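Local coordinates for type IV pilus assembly protein PilF (Thermus thermophilus HB8, PDB 5OIU) that probably hydrolyses ATP as a hexameric AAA+ motor to power assembly of type IV pili, at residues 339-342 with 343-347. Sequence-based numbering, arbitrary orientation.
Sequences DEIR and HAIVA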
# COMPACT_ATOMS: atom_id res chain seq x y z
N ASP C 339 19.10 12.43 -10.92
CA ASP C 339 18.83 12.65 -9.51
C ASP C 339 17.33 12.66 -9.24
O ASP C 339 16.85 12.11 -8.24
CB ASP C 339 19.45 13.95 -9.03
CG ASP C 339 20.78 14.23 -9.68
OD1 ASP C 339 21.78 13.59 -9.25
OD2 ASP C 339 20.83 15.06 -10.62
N GLU C 340 16.57 13.28 -10.15
CA GLU C 340 15.14 13.44 -9.92
C GLU C 340 14.43 12.10 -9.91
O GLU C 340 13.63 11.81 -9.02
CB GLU C 340 14.55 14.37 -10.97
CG GLU C 340 13.43 15.21 -10.40
CD GLU C 340 12.78 16.06 -11.47
OE1 GLU C 340 13.46 16.34 -12.49
OE2 GLU C 340 11.60 16.44 -11.28
N ILE C 341 14.74 11.25 -10.91
CA ILE C 341 14.16 9.91 -10.95
C ILE C 341 14.60 9.10 -9.73
O ILE C 341 13.78 8.45 -9.07
CB ILE C 341 14.56 9.20 -12.26
CG1 ILE C 341 13.81 9.83 -13.43
CG2 ILE C 341 14.26 7.72 -12.16
CD1 ILE C 341 14.62 9.84 -14.70
N ARG C 342 15.90 9.13 -9.42
CA ARG C 342 16.40 8.49 -8.21
C ARG C 342 15.59 8.94 -7.01
O ARG C 342 15.10 8.12 -6.23
CB ARG C 342 17.89 8.81 -8.01
CG ARG C 342 18.83 7.81 -8.66
CD ARG C 342 20.28 8.09 -8.40
NE ARG C 342 21.05 8.13 -9.64
CZ ARG C 342 21.42 9.25 -10.26
NH1 ARG C 342 21.10 10.43 -9.74
NH2 ARG C 342 22.12 9.20 -11.39
N HIS C 343 15.40 10.25 -6.90
CA HIS C 343 14.56 10.81 -5.84
C HIS C 343 13.13 10.26 -5.91
O HIS C 343 12.53 9.94 -4.87
CB HIS C 343 14.62 12.35 -5.97
CG HIS C 343 13.81 13.09 -4.96
ND1 HIS C 343 13.42 12.54 -3.75
CD2 HIS C 343 13.31 14.35 -4.98
CE1 HIS C 343 12.71 13.43 -3.08
NE2 HIS C 343 12.63 14.53 -3.80
N ALA C 344 12.59 10.07 -7.12
CA ALA C 344 11.22 9.57 -7.21
C ALA C 344 11.13 8.10 -6.81
O ALA C 344 10.12 7.68 -6.22
CB ALA C 344 10.66 9.77 -8.62
N ILE C 345 12.16 7.31 -7.13
CA ILE C 345 12.20 5.90 -6.74
C ILE C 345 12.21 5.77 -5.23
O ILE C 345 11.42 5.03 -4.64
CB ILE C 345 13.42 5.20 -7.37
CG1 ILE C 345 13.44 5.42 -8.88
CG2 ILE C 345 13.45 3.70 -7.02
CD1 ILE C 345 14.72 5.01 -9.59
N VAL C 346 13.16 6.47 -4.58
CA VAL C 346 13.23 6.51 -3.12
C VAL C 346 11.86 6.84 -2.54
O VAL C 346 11.28 6.06 -1.78
CB VAL C 346 14.29 7.52 -2.65
CG1 VAL C 346 14.31 7.61 -1.13
CG2 VAL C 346 15.68 7.18 -3.19
N ALA C 347 11.31 7.99 -2.95
CA ALA C 347 9.98 8.41 -2.49
C ALA C 347 8.94 7.31 -2.67
O ALA C 347 8.09 7.09 -1.80
CB ALA C 347 9.55 9.68 -3.21
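Ile345 sits one helical turn on from Ile341, and its side chain runs back over that residue. Its CB lies 3.6 Å from Arg342 O, with Ile341 O about as near. With CG1 beside its own backbone N (chi1 -54°), the longer branch lies over the Ile341 oxygen, CG1 coming within 3.1 Å of Ile341 O. At the end of the branch CD1, still near Ile341 O, meets CG2 of Ile341 at 3.8 Å, the two isoleucines crossing at a slant on a buried face that Ile265 of helix 262-268 also touches through Ile345. The same carbonyl oxygen accepts a hydrogen bond from the amide N of Ile345, 2.8 Å from Ile341 O, in a bond running almost straight out from the C=O. It is one of five successive i to i+4 bonds that make 339-347 a short alpha-helix, following strand 328-336 at the edge of the P-loop ATPase domain's central sheet. An alanine in place of Ile345 would probably leave Ile341 CG2 and Ile265 without this apolar neighbour. At the start of the helix, Asp338 OD1 bonds to the amide of Ile341. Away from the isoleucines, the Arg342 chain, bent at chi3, brings NH1 back to Asp339 OD1 at 3.3 Å in a salt bridge with weak hydrogen-bond geometry, the carboxylate carbon lying at the guanidinium edge and in its plane. The end of Glu340 meets helix 351-360, where OE2 forms a salt bridge with Arg360. Val346 rests its CG2 3.2 Å from Arg342 O and packs against Glu257 of a neighbouring subunit.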